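Local coordinates for protein N-hydroxyarylamine O-acetyltransferase (Bacillus cereus, PDB 4DMO) that probably transfers acetyl groups to arylamines and N-hydroxyarylamines, as an active member of the arylamine N-acetyltransferase family with a non-canonical catalytic triad, at residues E52-V64 with Y72-D84. Residues are numbered along the deposited sequence; the frame is centred on the assembly and turned at random.
Sequences EISKENLKEKILV and YELNPTMYYFLKD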
loop_
_atom_site.group_PDB
_atom_site.type_symbol
_atom_site.label_atom_id
_atom_site.label_comp_id
_atom_site.label_asym_id
_atom_site.label_seq_id
_atom_site.Cartn_x
_atom_site.Cartn_y
_atom_site.Cartn_z
ATOM N N GLU A 52 -6.307 -16.457 -1.612
ATOM C CA GLU A 52 -7.377 -15.655 -2.141
ATOM C C GLU A 52 -7.462 -14.355 -1.348
ATOM O O GLU A 52 -7.322 -14.336 -0.131
ATOM C CB GLU A 52 -8.689 -16.442 -2.033
ATOM C CG GLU A 52 -9.810 -15.936 -2.902
ATOM C CD GLU A 52 -11.172 -16.415 -2.403
ATOM O OE1 GLU A 52 -11.202 -17.339 -1.558
ATOM O OE2 GLU A 52 -12.206 -15.856 -2.833
ATOM N N ILE A 53 -7.702 -13.262 -2.044
ATOM C CA ILE A 53 -7.856 -11.987 -1.381
ATOM C C ILE A 53 -9.265 -11.924 -0.786
ATOM O O ILE A 53 -10.252 -11.898 -1.522
ATOM C CB ILE A 53 -7.658 -10.821 -2.360
ATOM C CG1 ILE A 53 -6.286 -10.896 -2.987
ATOM C CG2 ILE A 53 -7.859 -9.486 -1.661
ATOM C CD1 ILE A 53 -5.167 -11.094 -1.996
ATOM N N SER A 54 -9.339 -11.907 0.544
ATOM C CA SER A 54 -10.602 -11.862 1.248
ATOM C C SER A 54 -10.355 -11.190 2.585
ATOM O O SER A 54 -9.231 -11.032 3.007
ATOM C CB SER A 54 -11.167 -13.277 1.461
ATOM O OG SER A 54 -10.438 -14.020 2.434
ATOM N N LYS A 55 -11.427 -10.772 3.229
ATOM C CA LYS A 55 -11.345 -10.143 4.523
ATOM C C LYS A 55 -10.721 -11.078 5.555
ATOM O O LYS A 55 -9.879 -10.667 6.363
ATOM C CB LYS A 55 -12.736 -9.741 4.974
ATOM C CG LYS A 55 -12.756 -8.815 6.182
ATOM C CD LYS A 55 -14.160 -8.294 6.487
ATOM C CE LYS A 55 -14.175 -7.675 7.867
ATOM N NZ LYS A 55 -15.533 -7.321 8.343
ATOM N N GLU A 56 -11.158 -12.335 5.553
ATOM C CA GLU A 56 -10.649 -13.317 6.523
ATOM C C GLU A 56 -9.196 -13.670 6.276
ATOM O O GLU A 56 -8.408 -13.638 7.206
ATOM C CB GLU A 56 -11.497 -14.588 6.536
ATOM C CG GLU A 56 -12.746 -14.460 7.376
ATOM C CD GLU A 56 -12.459 -14.708 8.854
ATOM O OE1 GLU A 56 -12.474 -15.894 9.262
ATOM O OE2 GLU A 56 -12.213 -13.736 9.603
ATOM N N ASN A 57 -8.846 -14.010 5.037
ATOM C CA ASN A 57 -7.457 -14.306 4.731
ATOM C C ASN A 57 -6.556 -13.101 5.090
ATOM O O ASN A 57 -5.449 -13.245 5.606
ATOM C CB ASN A 57 -7.310 -14.701 3.259
ATOM C CG ASN A 57 -7.881 -16.080 2.976
ATOM O OD1 ASN A 57 -8.118 -16.836 3.901
ATOM N ND2 ASN A 57 -8.041 -16.431 1.712
ATOM N N LEU A 58 -7.043 -11.896 4.849
ATOM C CA LEU A 58 -6.207 -10.732 5.082
ATOM C C LEU A 58 -6.078 -10.402 6.579
ATOM O O LEU A 58 -4.997 -9.996 7.055
ATOM C CB LEU A 58 -6.725 -9.545 4.264
ATOM C CG LEU A 58 -6.448 -9.608 2.762
ATOM C CD1 LEU A 58 -7.133 -8.437 2.069
ATOM C CD2 LEU A 58 -4.940 -9.573 2.450
ATOM N N LYS A 59 -7.176 -10.551 7.324
ATOM C CA LYS A 59 -7.140 -10.388 8.785
ATOM C C LYS A 59 -6.092 -11.317 9.403
ATOM O O LYS A 59 -5.343 -10.908 10.283
ATOM C CB LYS A 59 -8.518 -10.678 9.394
ATOM C CG LYS A 59 -8.531 -10.606 10.923
ATOM C CD LYS A 59 -9.963 -10.611 11.498
ATOM C CE LYS A 59 -10.617 -11.975 11.361
ATOM N NZ LYS A 59 -12.044 -11.983 11.841
ATOM N N GLU A 60 -6.050 -12.555 8.915
ATOM C CA GLU A 60 -5.122 -13.599 9.369
ATOM C C GLU A 60 -3.677 -13.305 8.978
ATOM O O GLU A 60 -2.795 -13.344 9.811
ATOM C CB GLU A 60 -5.536 -14.947 8.770
ATOM C CG GLU A 60 -4.508 -16.082 8.934
ATOM C CD GLU A 60 -4.684 -16.887 10.216
ATOM O OE1 GLU A 60 -5.446 -16.434 11.102
ATOM O OE2 GLU A 60 -4.029 -17.953 10.353
ATOM N N LYS A 61 -3.439 -13.008 7.701
ATOM C CA LYS A 61 -2.083 -12.724 7.244
ATOM C C LYS A 61 -1.547 -11.420 7.853
ATOM O O LYS A 61 -0.477 -11.397 8.482
ATOM C CB LYS A 61 -2.011 -12.676 5.700
ATOM C CG LYS A 61 -0.583 -12.465 5.200
ATOM C CD LYS A 61 -0.466 -12.014 3.748
ATOM C CE LYS A 61 1.005 -11.876 3.336
ATOM N NZ LYS A 61 1.174 -10.782 2.309
ATOM N N ILE A 62 -2.303 -10.339 7.709
ATOM C CA ILE A 62 -1.801 -9.019 8.045
ATOM C C ILE A 62 -1.971 -8.696 9.514
ATOM O O ILE A 62 -1.060 -8.169 10.143
ATOM C CB ILE A 62 -2.547 -7.871 7.239
ATOM C CG1 ILE A 62 -2.511 -8.110 5.738
ATOM C CG2 ILE A 62 -1.936 -6.513 7.523
ATOM C CD1 ILE A 62 -1.194 -7.840 5.119
ATOM N N LEU A 63 -3.156 -8.956 10.056
ATOM C CA LEU A 63 -3.460 -8.488 11.408
ATOM C C LEU A 63 -3.056 -9.513 12.469
ATOM O O LEU A 63 -2.450 -9.170 13.477
ATOM C CB LEU A 63 -4.943 -8.121 11.544
ATOM C CG LEU A 63 -5.489 -7.198 10.463
ATOM C CD1 LEU A 63 -6.949 -6.875 10.719
ATOM C CD2 LEU A 63 -4.677 -5.911 10.368
ATOM N N VAL A 64 -3.361 -10.776 12.223
ATOM C CA VAL A 64 -3.061 -11.818 13.193
ATOM C C VAL A 64 -1.599 -12.239 13.091
ATOM O O VAL A 64 -0.883 -12.213 14.086
ATOM C CB VAL A 64 -3.985 -13.056 13.017
ATOM C CG1 VAL A 64 -3.585 -14.174 13.989
ATOM C CG2 VAL A 64 -5.458 -12.672 13.217
ATOM N N TYR A 72 -2.595 -4.995 -3.573
ATOM C CA TYR A 72 -3.854 -5.712 -3.637
ATOM C C TYR A 72 -4.158 -6.447 -2.350
ATOM O O TYR A 72 -5.208 -7.095 -2.251
ATOM C CB TYR A 72 -3.864 -6.712 -4.827
ATOM C CG TYR A 72 -2.657 -7.643 -4.861
ATOM C CD1 TYR A 72 -1.599 -7.419 -5.745
ATOM C CD2 TYR A 72 -2.547 -8.701 -3.976
ATOM C CE1 TYR A 72 -0.470 -8.259 -5.761
ATOM C CE2 TYR A 72 -1.431 -9.535 -3.984
ATOM C CZ TYR A 72 -0.409 -9.322 -4.878
ATOM O OH TYR A 72 0.681 -10.137 -4.865
ATOM N N GLU A 73 -3.224 -6.391 -1.394
ATOM C CA GLU A 73 -3.477 -6.868 -0.041
ATOM C C GLU A 73 -3.642 -5.692 0.942
ATOM O O GLU A 73 -4.542 -5.701 1.776
ATOM C CB GLU A 73 -2.356 -7.817 0.424
ATOM C CG GLU A 73 -2.198 -9.071 -0.422
ATOM C CD GLU A 73 -0.892 -9.839 -0.139
ATOM O OE1 GLU A 73 -0.944 -11.014 0.271
ATOM O OE2 GLU A 73 0.195 -9.263 -0.313
ATOM N N LEU A 74 -2.779 -4.680 0.868
ATOM C CA LEU A 74 -2.835 -3.583 1.868
ATOM C C LEU A 74 -4.056 -2.710 1.643
ATOM O O LEU A 74 -4.731 -2.337 2.592
ATOM C CB LEU A 74 -1.570 -2.713 1.863
ATOM C CG LEU A 74 -0.244 -3.450 2.135
ATOM C CD1 LEU A 74 0.994 -2.540 2.223
ATOM C CD2 LEU A 74 -0.361 -4.250 3.391
ATOM N N ASN A 75 -4.372 -2.381 0.395
ATOM C CA ASN A 75 -5.509 -1.508 0.170
ATOM C C ASN A 75 -6.866 -2.164 0.448
ATOM O O ASN A 75 -7.748 -1.530 1.048
ATOM C CB ASN A 75 -5.436 -0.855 -1.213
ATOM C CG ASN A 75 -4.440 0.251 -1.244
ATOM O OD1 ASN A 75 -4.298 0.981 -0.276
ATOM N ND2 ASN A 75 -3.691 0.355 -2.333
ATOM N N PRO A 76 -7.034 -3.443 0.069
ATOM C CA PRO A 76 -8.273 -4.099 0.513
ATOM C C PRO A 76 -8.340 -4.259 2.030
ATOM O O PRO A 76 -9.423 -4.144 2.595
ATOM C CB PRO A 76 -8.215 -5.452 -0.175
ATOM C CG PRO A 76 -7.418 -5.169 -1.440
ATOM C CD PRO A 76 -6.348 -4.216 -0.974
ATOM N N THR A 77 -7.210 -4.476 2.688
ATOM C CA THR A 77 -7.208 -4.512 4.149
ATOM C C THR A 77 -7.809 -3.234 4.723
ATOM O O THR A 77 -8.611 -3.287 5.639
ATOM C CB THR A 77 -5.779 -4.682 4.735
ATOM O OG1 THR A 77 -5.239 -5.919 4.305
ATOM C CG2 THR A 77 -5.790 -4.672 6.256
ATOM N N MET A 78 -7.372 -2.083 4.205
ATOM C CA MET A 78 -7.815 -0.788 4.709
ATOM C C MET A 78 -9.283 -0.593 4.319
ATOM O O MET A 78 -10.126 -0.222 5.124
ATOM C CB MET A 78 -6.926 0.327 4.157
ATOM C CG MET A 78 -7.436 1.750 4.411
ATOM S SD MET A 78 -7.547 2.217 6.158
ATOM C CE MET A 78 -5.837 2.526 6.531
ATOM N N TYR A 79 -9.583 -0.910 3.079
ATOM C CA TYR A 79 -10.958 -0.963 2.630
ATOM C C TYR A 79 -11.890 -1.659 3.651
ATOM O O TYR A 79 -12.870 -1.059 4.075
ATOM C CB TYR A 79 -10.999 -1.691 1.292
ATOM C CG TYR A 79 -12.375 -2.081 0.840
ATOM C CD1 TYR A 79 -13.262 -1.125 0.407
ATOM C CD2 TYR A 79 -12.776 -3.420 0.821
ATOM C CE1 TYR A 79 -14.517 -1.466 -0.018
ATOM C CE2 TYR A 79 -14.026 -3.774 0.388
ATOM C CZ TYR A 79 -14.895 -2.782 -0.033
ATOM O OH TYR A 79 -16.147 -3.092 -0.461
ATOM N N TYR A 80 -11.595 -2.905 4.046
ATOM C CA TYR A 80 -12.450 -3.626 5.010
ATOM C C TYR A 80 -12.547 -2.918 6.346
ATOM O O TYR A 80 -13.640 -2.798 6.906
ATOM C CB TYR A 80 -11.995 -5.078 5.245
ATOM C CG TYR A 80 -12.128 -5.947 4.013
ATOM C CD1 TYR A 80 -13.357 -6.188 3.427
ATOM C CD2 TYR A 80 -11.005 -6.485 3.414
ATOM C CE1 TYR A 80 -13.448 -6.955 2.303
ATOM C CE2 TYR A 80 -11.086 -7.239 2.307
ATOM C CZ TYR A 80 -12.304 -7.478 1.742
ATOM O OH TYR A 80 -12.373 -8.253 0.612
ATOM N N PHE A 81 -11.430 -2.403 6.836
ATOM C CA PHE A 81 -11.467 -1.647 8.067
ATOM C C PHE A 81 -12.390 -0.448 7.926
ATOM O O PHE A 81 -13.182 -0.159 8.837
ATOM C CB PHE A 81 -10.103 -1.125 8.435
ATOM C CG PHE A 81 -10.133 -0.177 9.581
ATOM C CD1 PHE A 81 -10.282 -0.641 10.869
ATOM C CD2 PHE A 81 -10.048 1.181 9.373
ATOM C CE1 PHE A 81 -10.322 0.239 11.937
ATOM C CE2 PHE A 81 -10.089 2.063 10.436
ATOM C CZ PHE A 81 -10.221 1.585 11.717
ATOM N N LEU A 82 -12.275 0.251 6.795
ATOM C CA LEU A 82 -13.044 1.491 6.573
ATOM C C LEU A 82 -14.535 1.183 6.443
ATOM O O LEU A 82 -15.367 1.917 6.961
ATOM C CB LEU A 82 -12.542 2.253 5.332
ATOM C CG LEU A 82 -11.151 2.880 5.493
ATOM C CD1 LEU A 82 -10.681 3.550 4.215
ATOM C CD2 LEU A 82 -11.136 3.889 6.626
ATOM N N LYS A 83 -14.852 0.079 5.774
ATOM C CA LYS A 83 -16.224 -0.389 5.602
ATOM C C LYS A 83 -16.895 -0.710 6.942
ATOM O O LYS A 83 -18.009 -0.252 7.194
ATOM C CB LYS A 83 -16.206 -1.629 4.711
ATOM C CG LYS A 83 -17.475 -1.955 3.958
ATOM C CD LYS A 83 -17.101 -2.942 2.862
ATOM C CE LYS A 83 -18.267 -3.770 2.335
ATOM N NZ LYS A 83 -17.798 -5.176 1.983
ATOM N N ASP A 84 -16.233 -1.514 7.790
ATOM C CA ASP A 84 -16.760 -1.820 9.131
ATOM C C ASP A 84 -16.891 -0.575 10.000
ATOM O O ASP A 84 -17.713 -0.529 10.911
ATOM C CB ASP A 84 -15.890 -2.821 9.867
ATOM C CG ASP A 84 -16.007 -4.196 9.310
ATOM O OD1 ASP A 84 -16.834 -4.395 8.397
ATOM O OD2 ASP A 84 -15.257 -5.076 9.773
HETATM O O HOH W 1 -14.233 -10.767 1.816
#
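Leu58 of helix 55-64 fits as a knob into a hole made by Glu73, Pro76, Thr77 and Tyr80 of helix 72-84. Its CD1 branch points to Pro76 CB and to the edge of the Tyr80 ring. Leu58 CD2 lies 3.7 Å from Glu73 CB. Ile53 and Ile62 extend this apolar seam. Ile53 CD1 meets the edge of the Tyr72 ring, and Ile62 CD1 is 4.1 Å from Leu74 CD2. The Thr77 hydroxyl faces this apolar surface, but Thr77 OG1 donates to Glu73 O at 2.6 Å. Thr77 N reaches the same carbonyl from the opposite face of its plane.

Lys55 lies over one face of the Tyr80 ring. Lys55 CB stands 3.7 Å from the centroid of the Tyr80 ring, almost on the normal, in a CH-pi contact. Tyr79 CD2 packs on the other face. With CG anti to the backbone N (chi1 -168°) and the chain extended beyond it, Lys55 carries its amine past the ring to Asp84.

Two salt bridges flank the seam. Lys55 NZ meets the syn lone pair of Asp84 OD2 at 2.7 Å. Lys61 NZ approaches Glu73 OE1 at 2.9 Å from above the carboxylate plane. Gly68 O also holds the Lys61 amine, while Asn44 ND2 bonds Glu73 OE1 and Leu70 N bonds OE2, so both oxygens of this buried acid have partners.

The helix axes cross at -109°, 10.0 Å apart, in the helical part of the arylamine N-acetyltransferase fold. Helix 5-14 touches both Lys55 and Tyr80 through Phe6, while helix 195-207 packs on Ile53 and Tyr72, and its Glu195 binds the Tyr80 hydroxyl. Farther along helix 72-84, Tyr79 and Leu82 rest on strand 88-98.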